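Local coordinates for secretion activator protein, hypothetical (Brucella abortus bv. 1 str. 9-941, PDB 7DNP) that probably acts as a peptidoglycan-cleaving muramidase (autolysin) linked to the type IV secretion system, with a glycosyl hydrolase 108 region followed by a predicted peptidoglycan domain, at residues A42-K47 with K58-D63; A90-P95 with D136-W141; A140-L145 with K153-R158. All coordinates share one frame; numbering follows the deposited sequence.

Contact 1: A42-K47 with K58-D63; sequences AWEGRK and KTKATD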
loop_
_atom_site.group_PDB
_atom_site.type_symbol
_atom_site.label_atom_id
_atom_site.label_comp_id
_atom_site.label_asym_id
_atom_site.label_seq_id
_atom_site.Cartn_x
_atom_site.Cartn_y
_atom_site.Cartn_z
ATOM N N ALA A 42 -16.453 -3.706 2.445
ATOM C CA ALA A 42 -15.904 -4.119 3.733
ATOM C C ALA A 42 -16.090 -3.037 4.788
ATOM O O ALA A 42 -16.311 -3.340 5.967
ATOM C CB ALA A 42 -14.428 -4.466 3.578
ATOM N N TRP A 43 -15.984 -1.768 4.391
ATOM C CA TRP A 43 -16.181 -0.681 5.343
ATOM C C TRP A 43 -17.644 -0.567 5.753
ATOM O O TRP A 43 -17.949 -0.406 6.942
ATOM C CB TRP A 43 -15.694 0.637 4.741
ATOM C CG TRP A 43 -15.645 1.765 5.721
ATOM C CD1 TRP A 43 -16.601 2.722 5.925
ATOM C CD2 TRP A 43 -14.588 2.054 6.640
ATOM N NE1 TRP A 43 -16.199 3.591 6.910
ATOM C CE2 TRP A 43 -14.966 3.202 7.364
ATOM C CE3 TRP A 43 -13.354 1.454 6.919
ATOM C CZ2 TRP A 43 -14.156 3.764 8.349
ATOM C CZ3 TRP A 43 -12.553 2.015 7.890
ATOM C CH2 TRP A 43 -12.956 3.157 8.594
ATOM N N GLU A 44 -18.560 -0.661 4.785
ATOM C CA GLU A 44 -19.984 -0.471 5.037
ATOM C C GLU A 44 -20.676 -1.701 5.616
ATOM O O GLU A 44 -21.816 -1.584 6.078
ATOM C CB GLU A 44 -20.696 -0.058 3.742
ATOM C CG GLU A 44 -20.307 1.322 3.232
ATOM C CD GLU A 44 -20.685 2.423 4.209
ATOM O OE1 GLU A 44 -21.898 2.634 4.440
ATOM O OE2 GLU A 44 -19.767 3.068 4.760
ATOM N N GLY A 45 -20.040 -2.868 5.595
ATOM C CA GLY A 45 -20.685 -4.063 6.115
ATOM C C GLY A 45 -21.771 -4.625 5.222
ATOM O O GLY A 45 -22.673 -5.317 5.711
ATOM N N ARG A 46 -21.708 -4.347 3.922
ATOM C CA ARG A 46 -22.685 -4.817 2.945
ATOM C C ARG A 46 -22.125 -4.548 1.557
ATOM O O ARG A 46 -21.304 -3.646 1.379
ATOM C CB ARG A 46 -24.042 -4.117 3.123
ATOM C CG ARG A 46 -23.935 -2.629 3.456
ATOM C CD ARG A 46 -25.264 -1.908 3.263
ATOM N NE ARG A 46 -25.666 -1.898 1.859
ATOM C CZ ARG A 46 -25.380 -0.918 1.006
ATOM N NH1 ARG A 46 -24.696 0.139 1.413
ATOM N NH2 ARG A 46 -25.778 -0.998 -0.257
ATOM N N LYS A 47 -22.581 -5.328 0.578
ATOM C CA LYS A 47 -22.144 -5.146 -0.806
ATOM C C LYS A 47 -22.707 -3.836 -1.348
ATOM O O LYS A 47 -23.924 -3.692 -1.497
ATOM C CB LYS A 47 -22.588 -6.332 -1.660
ATOM C CG LYS A 47 -22.196 -6.225 -3.131
ATOM C CD LYS A 47 -22.360 -7.561 -3.858
ATOM C CE LYS A 47 -21.756 -7.523 -5.265
ATOM N NZ LYS A 47 -20.300 -7.186 -5.258
ATOM N N LYS A 58 -14.063 12.133 0.330
ATOM C CA LYS A 58 -12.644 12.060 0.659
ATOM C C LYS A 58 -12.427 11.758 2.139
ATOM O O LYS A 58 -11.459 11.078 2.492
ATOM C CB LYS A 58 -11.942 13.362 0.266
ATOM C CG LYS A 58 -10.425 13.314 0.379
ATOM C CD LYS A 58 -9.775 14.571 -0.198
ATOM C CE LYS A 58 -8.258 14.442 -0.225
ATOM N NZ LYS A 58 -7.582 15.729 -0.562
ATOM N N THR A 59 -13.317 12.238 3.012
ATOM C CA THR A 59 -13.196 11.930 4.433
ATOM C C THR A 59 -13.303 10.431 4.682
ATOM O O THR A 59 -12.501 9.856 5.427
ATOM C CB THR A 59 -14.262 12.677 5.235
ATOM O OG1 THR A 59 -13.983 14.077 5.208
ATOM C CG2 THR A 59 -14.271 12.201 6.691
ATOM N N LYS A 60 -14.290 9.775 4.066
ATOM C CA LYS A 60 -14.420 8.336 4.266
ATOM C C LYS A 60 -13.260 7.587 3.621
ATOM O O LYS A 60 -12.751 6.618 4.195
ATOM C CB LYS A 60 -15.756 7.827 3.724
ATOM C CG LYS A 60 -16.024 6.368 4.098
ATOM C CD LYS A 60 -17.345 5.865 3.546
ATOM C CE LYS A 60 -18.499 6.199 4.468
ATOM N NZ LYS A 60 -19.737 5.499 4.026
ATOM N N ALA A 61 -12.830 8.017 2.430
ATOM C CA ALA A 61 -11.654 7.411 1.812
ATOM C C ALA A 61 -10.437 7.527 2.720
ATOM O O ALA A 61 -9.658 6.577 2.855
ATOM C CB ALA A 61 -11.373 8.059 0.455
ATOM N N THR A 62 -10.272 8.681 3.371
ATOM C CA THR A 62 -9.143 8.859 4.278
ATOM C C THR A 62 -9.252 7.935 5.487
ATOM O O THR A 62 -8.249 7.353 5.917
ATOM C CB THR A 62 -9.040 10.322 4.714
ATOM O OG1 THR A 62 -8.942 11.159 3.555
ATOM C CG2 THR A 62 -7.810 10.542 5.585
ATOM N N ASP A 63 -10.453 7.778 6.048
ATOM C CA ASP A 63 -10.612 6.846 7.163
ATOM C C ASP A 63 -10.300 5.421 6.731
ATOM O O ASP A 63 -9.711 4.644 7.491
ATOM C CB ASP A 63 -12.029 6.918 7.733
ATOM C CG ASP A 63 -12.367 8.276 8.314
ATOM O OD1 ASP A 63 -11.455 8.977 8.801
ATOM O OD2 ASP A 63 -13.560 8.641 8.286
#
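Trp-43 and Glu-44 meet Lys-60 and Asp-63 in a surface contact between the last turn of helix 37-44 and the first turns of helix 58-70, within the glycosyl hydrolase 108 region. The backbones stand well apart, Trp-43 CA lying 9.3 Å from Lys-60 CA, and long side chains bridge the interval. Trp-43 has its CG anti to the backbone N (chi1 -170°), which sends the indole across to helix 58-70. Its six-membered ring reaches Asp-63: CZ2 comes to 3.9 Å from Asp-63 CB, and CH2 to 3.7 Å from the carbonyl O of Asp-63. Farther back on the indole, NE1 lies 4.0 Å from CG of Lys-60, so the aliphatic part of the lysine runs obliquely past the pyrrole end. The indole also touches Ile-64, Glu-67 and Asn-68 on helix 58-70.

Lys-60 then bends at chi3 (-85°) and carries its ammonium to Glu-44, where NZ donates to OE2 in a short salt bridge of 2.5 Å. The ammonium approaches from above the carboxylate, 59° out of its plane, and the two side chains meet at about a right angle. Since Glu-44 OE2 also lies in the plane of the indole, at its edge, the ion pair sits beside the aromatic contact. The carboxylate of Asp-63 pairs with Arg-66, while its CB and backbone carbonyl meet the tryptophan.

Gly-45, with positive phi, takes the chain out of helix 37-44 directly after Glu-44. The arrangement is a helix-helix contact at the surface in which one aromatic side chain and one ion pair join two helices of a lysozyme-clan hydrolase region, with the Trp-43 side chain about 10 Å from the bound peptidoglycan fragment.

Contact 2: A90-P95 with D136-W141; sequences AIHSGP and DARLAW. With H9U ((2R)-2-[[(2S)-2-[[(2R)-2-[(2R,3S,4R,5R,6S)-5-acetamido-3-[(2S,3R,4R,5S,6R)-3-acetamido-6-(hydroxymethyl)-4,5-bis(oxidanyl)oxan-2-yl]oxy-2-(hydroxymethyl)-6-oxidanyl-oxan-4-yl]oxypropanoyl]amino]propanoyl]amino]pentanedioic acid), chain B.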
loop_
_atom_site.group_PDB
_atom_site.type_symbol
_atom_site.label_atom_id
_atom_site.label_comp_id
_atom_site.label_asym_id
_atom_site.label_seq_id
_atom_site.Cartn_x
_atom_site.Cartn_y
_atom_site.Cartn_z
ATOM N N ALA A 90 0.437 -2.238 0.221
ATOM C CA ALA A 90 -0.833 -2.603 0.841
ATOM C C ALA A 90 -2.013 -2.017 0.081
ATOM O O ALA A 90 -3.045 -2.677 -0.076
ATOM C CB ALA A 90 -0.859 -2.141 2.299
ATOM N N ILE A 91 -1.891 -0.774 -0.387
ATOM C CA ILE A 91 -2.996 -0.164 -1.125
ATOM C C ILE A 91 -3.244 -0.921 -2.422
ATOM O O ILE A 91 -4.393 -1.178 -2.805
ATOM C CB ILE A 91 -2.711 1.326 -1.387
ATOM C CG1 ILE A 91 -2.806 2.124 -0.085
ATOM C CG2 ILE A 91 -3.674 1.879 -2.443
ATOM C CD1 ILE A 91 -2.322 3.560 -0.213
ATOM N N HIS A 92 -2.167 -1.328 -3.089
ATOM C CA HIS A 92 -2.252 -1.942 -4.409
ATOM C C HIS A 92 -2.676 -3.404 -4.350
ATOM O O HIS A 92 -3.396 -3.872 -5.240
ATOM C CB HIS A 92 -0.896 -1.820 -5.103
ATOM C CG HIS A 92 -0.946 -1.988 -6.588
ATOM N ND1 HIS A 92 0.073 -2.587 -7.298
ATOM C CD2 HIS A 92 -1.878 -1.624 -7.500
ATOM C CE1 HIS A 92 -0.230 -2.587 -8.583
ATOM N NE2 HIS A 92 -1.410 -2.010 -8.733
ATOM N N SER A 93 -2.252 -4.135 -3.318
ATOM C CA SER A 93 -2.408 -5.584 -3.281
ATOM C C SER A 93 -2.973 -6.092 -1.962
ATOM O O SER A 93 -3.048 -7.310 -1.766
ATOM C CB SER A 93 -1.066 -6.275 -3.554
ATOM O OG SER A 93 -0.489 -5.818 -4.767
ATOM N N GLY A 94 -3.360 -5.206 -1.051
ATOM C CA GLY A 94 -3.901 -5.628 0.218
ATOM C C GLY A 94 -2.845 -5.681 1.305
ATOM O O GLY A 94 -1.679 -6.011 1.057
ATOM N N PRO A 95 -3.243 -5.357 2.538
ATOM C CA PRO A 95 -2.267 -5.322 3.640
ATOM C C PRO A 95 -1.636 -6.665 3.939
ATOM O O PRO A 95 -0.472 -6.707 4.350
ATOM C CB PRO A 95 -3.098 -4.826 4.834
ATOM C CG PRO A 95 -4.326 -4.240 4.249
ATOM C CD PRO A 95 -4.593 -4.978 2.980
ATOM N N ASP A 136 11.815 -4.680 -4.748
ATOM C CA ASP A 136 12.234 -5.731 -5.675
ATOM C C ASP A 136 11.327 -6.947 -5.558
ATOM O O ASP A 136 10.881 -7.508 -6.565
ATOM C CB ASP A 136 13.686 -6.146 -5.407
ATOM C CG ASP A 136 14.701 -5.104 -5.839
ATOM O OD1 ASP A 136 14.347 -4.133 -6.546
ATOM O OD2 ASP A 136 15.876 -5.269 -5.453
ATOM N N ALA A 137 11.076 -7.393 -4.324
ATOM C CA ALA A 137 10.199 -8.540 -4.105
ATOM C C ALA A 137 8.788 -8.272 -4.611
ATOM O O ALA A 137 8.097 -9.198 -5.051
ATOM C CB ALA A 137 10.174 -8.896 -2.617
ATOM N N ARG A 138 8.345 -7.015 -4.557
ATOM C CA ARG A 138 7.034 -6.665 -5.094
ATOM C C ARG A 138 7.009 -6.820 -6.609
ATOM O O ARG A 138 6.060 -7.382 -7.172
ATOM C CB ARG A 138 6.681 -5.235 -4.685
ATOM C CG ARG A 138 5.353 -4.720 -5.215
ATOM C CD ARG A 138 5.125 -3.298 -4.720
ATOM N NE ARG A 138 3.855 -2.744 -5.173
ATOM C CZ ARG A 138 3.465 -1.499 -4.936
ATOM N NH1 ARG A 138 4.254 -0.681 -4.250
ATOM N NH2 ARG A 138 2.298 -1.068 -5.394
ATOM N N LEU A 139 8.050 -6.325 -7.283
ATOM C CA LEU A 139 8.137 -6.458 -8.734
ATOM C C LEU A 139 8.181 -7.921 -9.154
ATOM O O LEU A 139 7.511 -8.321 -10.113
ATOM C CB LEU A 139 9.374 -5.724 -9.254
ATOM C CG LEU A 139 9.228 -4.222 -9.495
ATOM C CD1 LEU A 139 10.598 -3.565 -9.623
ATOM C CD2 LEU A 139 8.387 -3.974 -10.737
ATOM N N ALA A 140 8.973 -8.731 -8.449
ATOM C CA ALA A 140 9.057 -10.150 -8.771
ATOM C C ALA A 140 7.711 -10.841 -8.578
ATOM O O ALA A 140 7.347 -11.738 -9.350
ATOM C CB ALA A 140 10.133 -10.819 -7.910
ATOM N N TRP A 141 6.955 -10.433 -7.557
ATOM C CA TRP A 141 5.655 -11.053 -7.323
ATOM C C TRP A 141 4.635 -10.617 -8.372
ATOM O O TRP A 141 3.831 -11.433 -8.835
ATOM C CB TRP A 141 5.161 -10.727 -5.914
ATOM C CG TRP A 141 3.783 -11.247 -5.631
ATOM C CD1 TRP A 141 3.433 -12.534 -5.320
ATOM C CD2 TRP A 141 2.566 -10.492 -5.638
ATOM N NE1 TRP A 141 2.075 -12.622 -5.135
ATOM C CE2 TRP A 141 1.519 -11.383 -5.322
ATOM C CE3 TRP A 141 2.261 -9.149 -5.879
ATOM C CZ2 TRP A 141 0.189 -10.974 -5.243
ATOM C CZ3 TRP A 141 0.936 -8.744 -5.798
ATOM C CH2 TRP A 141 -0.081 -9.655 -5.483
HETATM C C22 H9U B . -6.241 -1.640 -6.532
HETATM C C24 H9U B . -5.574 -1.616 -8.889
HETATM C C26 H9U B . -6.409 -0.108 -6.599
HETATM C C28 H9U B . -5.867 -0.109 -8.970
HETATM C C23 H9U B . -6.399 -2.280 -7.858
HETATM C C25 H9U B . -6.684 -2.982 -4.636
HETATM C C27 H9U B . -7.402 -2.756 -3.283
HETATM C C29 H9U B . -6.934 -3.728 -2.268
HETATM C C30 H9U B . -7.022 -5.123 -2.740
HETATM C C31 H9U B . -6.219 -5.280 -4.039
HETATM C C32 H9U B . -6.458 -4.662 -8.575
HETATM C C33 H9U B . -5.939 0.520 -5.324
HETATM C C34 H9U B . -6.238 -6.702 -4.514
HETATM C C35 H9U B . -4.657 -2.606 -11.036
HETATM C C36 H9U B . -5.298 -5.621 -8.813
HETATM C C37 H9U B . -8.064 -0.378 -2.404
HETATM C C38 H9U B . -7.650 -5.396 -7.982
HETATM C C39 H9U B . -2.913 -6.283 -8.299
HETATM C C40 H9U B . -4.861 -3.180 -12.434
HETATM C C41 H9U B . -7.550 0.973 -1.909
HETATM C C42 H9U B . -3.107 -7.445 -7.330
HETATM C C43 H9U B . -4.137 -9.728 -6.872
HETATM C C44 H9U B . -1.618 -5.568 -7.967
HETATM C C45 H9U B . -5.498 -9.568 -6.210
HETATM C C46 H9U B . -4.154 -11.019 -7.677
HETATM C C47 H9U B . -3.721 -12.209 -6.823
HETATM C C48 H9U B . -3.687 -13.499 -7.638
HETATM N N18 H9U B . -5.793 -2.177 -10.257
HETATM N N19 H9U B . -7.078 -1.382 -2.782
HETATM N N20 H9U B . -4.038 -5.385 -8.098
HETATM N N21 H9U B . -3.908 -8.596 -7.761
HETATM O O01 H9U B . -7.230 -2.183 -5.627
HETATM O O02 H9U B . -5.643 0.530 -7.676
HETATM O O03 H9U B . -6.767 -4.388 -5.063
HETATM O O04 H9U B . -5.964 -3.689 -7.679
HETATM O O05 H9U B . -7.176 0.080 -9.328
HETATM O O06 H9U B . -7.706 -3.579 -1.015
HETATM O O07 H9U B . -6.485 -6.012 -1.743
HETATM O O08 H9U B . -6.005 1.909 -5.508
HETATM O O09 H9U B . -7.559 -7.086 -4.772
HETATM O O10 H9U B . -3.560 -2.515 -10.591
HETATM O O11 H9U B . -5.406 -6.531 -9.562
HETATM O O12 H9U B . -9.235 -0.582 -2.465
HETATM O O13 H9U B . -2.620 -7.390 -6.247
HETATM O O14 H9U B . -5.667 -9.964 -5.024
HETATM O O15 H9U B . -6.449 -9.042 -6.849
HETATM O O16 H9U B . -3.978 -13.468 -8.865
HETATM O O17 H9U B . -3.371 -14.585 -7.080
HETATM O O HOH W 1 1.646 -4.100 -5.906
#
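His-92 and Arg-138 cross at about a right angle, the imidazole and guanidinium planes 57° apart, where the end of helix 82-93 faces helix 127-142. Arg-138 is extended from CG to NE, with CG anti to the backbone N (chi1 178°), and this straight reach brings NH2 to 3.3 Å from CB of His-92. The approach to the imidazole is oblique, whereas His-92 CG lies at the edge of the guanidinium. A salt bridge from Arg-138 NH1 to Asp-88, one turn earlier on helix 82-93, fixes the far end of the arginine.

A single water joins the three polar groups: Arg-138 NE donates to it at 2.7 Å, and it is hydrogen-bonded to His-92 ND1 at 2.6 Å and to Ser-93 OG. Beside this bridge, Trp-141 brings CZ3 to 3.4 Å from OG of Ser-93 in an oblique approach. The edge of the indole points at O13, the alanyl carbonyl oxygen of the ligand, and Ser-93 OG stands 3.0 Å from the same atom.

On the ligand side, His-92 NE2 donates to O10, the acetamido oxygen of the N-acetylmuramic acid unit, at 2.9 Å, while the alanyl methyl C44 lies over one imidazole face. With ND1 bonded to water and NE2 to the ligand, the ring rotation is well defined. The backbone takes part too, Ile-91 O accepting from the ligand N19 at 2.7 Å and His-92 O from N20. Gly-94 turns out of the helix with positive phi, and its CA lies close to the ligand hydroxyl O07. Together these groups form one wall of the peptidoglycan-binding pocket, built where the hydrolase region meets the predicted peptidoglycan domain.

Contact 3: A140-L145 with K153-R158; sequences AWLKGL and KGWTSR. With H9U ((2R)-2-[[(2S)-2-[[(2R)-2-[(2R,3S,4R,5R,6S)-5-acetamido-3-[(2S,3R,4R,5S,6R)-3-acetamido-6-(hydroxymethyl)-4,5-bis(oxidanyl)oxan-2-yl]oxy-2-(hydroxymethyl)-6-oxidanyl-oxan-4-yl]oxypropanoyl]amino]propanoyl]amino]pentanedioic acid), chain B.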
loop_
_atom_site.group_PDB
_atom_site.type_symbol
_atom_site.label_atom_id
_atom_site.label_comp_id
_atom_site.label_asym_id
_atom_site.label_seq_id
_atom_site.Cartn_x
_atom_site.Cartn_y
_atom_site.Cartn_z
ATOM N N ALA A 140 8.973 -8.731 -8.449
ATOM C CA ALA A 140 9.057 -10.150 -8.771
ATOM C C ALA A 140 7.711 -10.841 -8.578
ATOM O O ALA A 140 7.347 -11.738 -9.350
ATOM C CB ALA A 140 10.133 -10.819 -7.910
ATOM N N TRP A 141 6.955 -10.433 -7.557
ATOM C CA TRP A 141 5.655 -11.053 -7.323
ATOM C C TRP A 141 4.635 -10.617 -8.372
ATOM O O TRP A 141 3.831 -11.433 -8.835
ATOM C CB TRP A 141 5.161 -10.727 -5.914
ATOM C CG TRP A 141 3.783 -11.247 -5.631
ATOM C CD1 TRP A 141 3.433 -12.534 -5.320
ATOM C CD2 TRP A 141 2.566 -10.492 -5.638
ATOM N NE1 TRP A 141 2.075 -12.622 -5.135
ATOM C CE2 TRP A 141 1.519 -11.383 -5.322
ATOM C CE3 TRP A 141 2.261 -9.149 -5.879
ATOM C CZ2 TRP A 141 0.189 -10.974 -5.243
ATOM C CZ3 TRP A 141 0.936 -8.744 -5.798
ATOM C CH2 TRP A 141 -0.081 -9.655 -5.483
ATOM N N LEU A 142 4.656 -9.339 -8.765
ATOM C CA LEU A 142 3.708 -8.863 -9.768
ATOM C C LEU A 142 3.916 -9.548 -11.113
ATOM O O LEU A 142 2.948 -9.774 -11.849
ATOM C CB LEU A 142 3.823 -7.346 -9.922
ATOM C CG LEU A 142 3.356 -6.499 -8.736
ATOM C CD1 LEU A 142 3.815 -5.054 -8.888
ATOM C CD2 LEU A 142 1.845 -6.574 -8.574
ATOM N N LYS A 143 5.166 -9.891 -11.448
ATOM C CA LYS A 143 5.461 -10.525 -12.727
ATOM C C LYS A 143 4.872 -11.925 -12.835
ATOM O O LYS A 143 4.754 -12.448 -13.948
ATOM C CB LYS A 143 6.972 -10.574 -12.951
ATOM C CG LYS A 143 7.593 -9.220 -13.250
ATOM C CD LYS A 143 9.114 -9.297 -13.264
ATOM C CE LYS A 143 9.732 -7.917 -13.406
ATOM N NZ LYS A 143 11.208 -7.957 -13.229
ATOM N N GLY A 144 4.491 -12.538 -11.717
ATOM C CA GLY A 144 3.812 -13.816 -11.746
ATOM C C GLY A 144 2.318 -13.760 -11.972
ATOM O O GLY A 144 1.690 -14.809 -12.140
ATOM N N LEU A 145 1.725 -12.569 -11.986
ATOM C CA LEU A 145 0.292 -12.445 -12.203
ATOM C C LEU A 145 -0.034 -12.414 -13.691
ATOM O O LEU A 145 0.719 -11.869 -14.506
ATOM C CB LEU A 145 -0.245 -11.176 -11.541
ATOM C CG LEU A 145 0.011 -11.014 -10.042
ATOM C CD1 LEU A 145 -0.456 -9.639 -9.575
ATOM C CD2 LEU A 145 -0.667 -12.117 -9.249
ATOM N N LYS A 153 3.898 -2.578 -17.236
ATOM C CA LYS A 153 4.719 -1.390 -17.447
ATOM C C LYS A 153 4.298 -0.261 -16.513
ATOM O O LYS A 153 5.149 0.387 -15.892
ATOM C CB LYS A 153 4.657 -0.934 -18.906
ATOM C CG LYS A 153 5.535 0.287 -19.178
ATOM C CD LYS A 153 6.205 0.228 -20.545
ATOM C CE LYS A 153 7.039 1.479 -20.808
ATOM N NZ LYS A 153 7.410 1.618 -22.249
ATOM N N GLY A 154 2.989 -0.027 -16.380
ATOM C CA GLY A 154 2.521 0.982 -15.439
ATOM C C GLY A 154 2.822 0.624 -13.995
ATOM O O GLY A 154 3.199 1.488 -13.198
ATOM N N TRP A 155 2.663 -0.656 -13.640
ATOM C CA TRP A 155 3.040 -1.118 -12.306
ATOM C C TRP A 155 4.518 -0.871 -12.034
ATOM O O TRP A 155 4.893 -0.438 -10.939
ATOM C CB TRP A 155 2.727 -2.606 -12.157
ATOM C CG TRP A 155 1.272 -2.944 -11.985
ATOM C CD1 TRP A 155 0.251 -2.080 -11.735
ATOM C CD2 TRP A 155 0.686 -4.251 -12.048
ATOM N NE1 TRP A 155 -0.937 -2.767 -11.637
ATOM C CE2 TRP A 155 -0.694 -4.102 -11.824
ATOM C CE3 TRP A 155 1.198 -5.533 -12.272
ATOM C CZ2 TRP A 155 -1.570 -5.186 -11.814
ATOM C CZ3 TRP A 155 0.326 -6.608 -12.265
ATOM C CH2 TRP A 155 -1.042 -6.427 -12.038
ATOM N N THR A 156 5.373 -1.159 -13.021
ATOM C CA THR A 156 6.807 -0.948 -12.856
ATOM C C THR A 156 7.114 0.515 -12.573
ATOM O O THR A 156 7.943 0.831 -11.713
ATOM C CB THR A 156 7.544 -1.423 -14.109
ATOM O OG1 THR A 156 7.272 -2.812 -14.318
ATOM C CG2 THR A 156 9.045 -1.226 -13.963
ATOM N N SER A 157 6.431 1.422 -13.272
ATOM C CA SER A 157 6.637 2.847 -13.046
ATOM C C SER A 157 6.135 3.260 -11.665
ATOM O O SER A 157 6.762 4.088 -10.992
ATOM C CB SER A 157 5.943 3.642 -14.156
ATOM O OG SER A 157 5.998 5.033 -13.915
ATOM N N ARG A 158 5.020 2.677 -11.220
ATOM C CA ARG A 158 4.496 2.979 -9.892
ATOM C C ARG A 158 5.482 2.570 -8.803
ATOM O O ARG A 158 5.742 3.337 -7.870
ATOM C CB ARG A 158 3.149 2.280 -9.690
ATOM C CG ARG A 158 2.654 2.300 -8.252
ATOM C CD ARG A 158 1.271 1.678 -8.132
ATOM N NE ARG A 158 0.711 1.870 -6.796
ATOM C CZ ARG A 158 -0.590 1.861 -6.523
ATOM N NH1 ARG A 158 -1.475 1.673 -7.496
ATOM N NH2 ARG A 158 -1.012 2.048 -5.277
HETATM C C22 H9U B . -6.241 -1.640 -6.532
HETATM C C24 H9U B . -5.574 -1.616 -8.889
HETATM C C26 H9U B . -6.409 -0.108 -6.599
HETATM C C28 H9U B . -5.867 -0.109 -8.970
HETATM C C23 H9U B . -6.399 -2.280 -7.858
HETATM C C25 H9U B . -6.684 -2.982 -4.636
HETATM C C27 H9U B . -7.402 -2.756 -3.283
HETATM C C29 H9U B . -6.934 -3.728 -2.268
HETATM C C30 H9U B . -7.022 -5.123 -2.740
HETATM C C31 H9U B . -6.219 -5.280 -4.039
HETATM C C32 H9U B . -6.458 -4.662 -8.575
HETATM C C33 H9U B . -5.939 0.520 -5.324
HETATM C C34 H9U B . -6.238 -6.702 -4.514
HETATM C C35 H9U B . -4.657 -2.606 -11.036
HETATM C C36 H9U B . -5.298 -5.621 -8.813
HETATM C C37 H9U B . -8.064 -0.378 -2.404
HETATM C C38 H9U B . -7.650 -5.396 -7.982
HETATM C C39 H9U B . -2.913 -6.283 -8.299
HETATM C C40 H9U B . -4.861 -3.180 -12.434
HETATM C C41 H9U B . -7.550 0.973 -1.909
HETATM C C42 H9U B . -3.107 -7.445 -7.330
HETATM C C43 H9U B . -4.137 -9.728 -6.872
HETATM C C44 H9U B . -1.618 -5.568 -7.967
HETATM C C45 H9U B . -5.498 -9.568 -6.210
HETATM C C46 H9U B . -4.154 -11.019 -7.677
HETATM C C47 H9U B . -3.721 -12.209 -6.823
HETATM C C48 H9U B . -3.687 -13.499 -7.638
HETATM N N18 H9U B . -5.793 -2.177 -10.257
HETATM N N19 H9U B . -7.078 -1.382 -2.782
HETATM N N20 H9U B . -4.038 -5.385 -8.098
HETATM N N21 H9U B . -3.908 -8.596 -7.761
HETATM O O01 H9U B . -7.230 -2.183 -5.627
HETATM O O02 H9U B . -5.643 0.530 -7.676
HETATM O O03 H9U B . -6.767 -4.388 -5.063
HETATM O O04 H9U B . -5.964 -3.689 -7.679
HETATM O O05 H9U B . -7.176 0.080 -9.328
HETATM O O06 H9U B . -7.706 -3.579 -1.015
HETATM O O07 H9U B . -6.485 -6.012 -1.743
HETATM O O08 H9U B . -6.005 1.909 -5.508
HETATM O O09 H9U B . -7.559 -7.086 -4.772
HETATM O O10 H9U B . -3.560 -2.515 -10.591
HETATM O O11 H9U B . -5.406 -6.531 -9.562
HETATM O O12 H9U B . -9.235 -0.582 -2.465
HETATM O O13 H9U B . -2.620 -7.390 -6.247
HETATM O O14 H9U B . -5.667 -9.964 -5.024
HETATM O O15 H9U B . -6.449 -9.042 -6.849
HETATM O O16 H9U B . -3.978 -13.468 -8.865
HETATM O O17 H9U B . -3.371 -14.585 -7.080
#
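Leu-142 and Trp-155 mark the closest approach of the two backbones, their CA atoms 8.2 Å apart. A type I beta turn from Leu-142 to Leu-145 follows helix 127-142, and CB of both leucines points toward 153-158, which is helical with a kink at Lys-153 and Gly-154, whose N atoms make no bond to the preceding turn. Leu-142 lays its CD2 methyl over one face of the Trp-155 indole in a CH-pi contact, 4.2 Å from the centroid of the six-membered ring and 24° off its normal. Leu-145 comes in from a different direction, obliquely, with CD1 4.1 Å from CH2 of Trp-155. Trp-155 NE1 donates to the ligand acetamido oxygen O10 at 2.8 Å, with an N-H...O angle of 147°.

Both leucines also touch the ligand: Leu-142 CD2 lies 3.7 Å from the alanyl methyl C44, and Leu-145 CD2 is 3.6 Å from O16 of the glutamyl side-chain carboxylate. Phe-148 packs on Leu-142 and Trp-155 as well. The contact between the segments is wholly apolar, and the one polar atom of the indole, NE1, is satisfied by the ligand; the packing over its face probably helps hold the ring in that orientation.

How the contacts relate
Contact 1 lies at the surface, whereas contacts 2 and 3 are buried and their centres are about 8 Å apart. These two share Ala-140 and Trp-141 on helix 127-142, and both touch the ligand; His-92 of contact 2 also packs edge-to-face on Trp-155 of contact 3, which joins the two contacts at the ligand. Contact 1, its centre about 27 Å from that of contact 3 on the opposite side of the chain's centre, touches neither. Chemistry follows place: a direct ion pair beside an indole at the surface, a water-bridged polar cluster in contact 2, and aliphatic-aromatic packing in contact 3. Asp-88 ties the buried pair together by bridging Arg-138 and Arg-158.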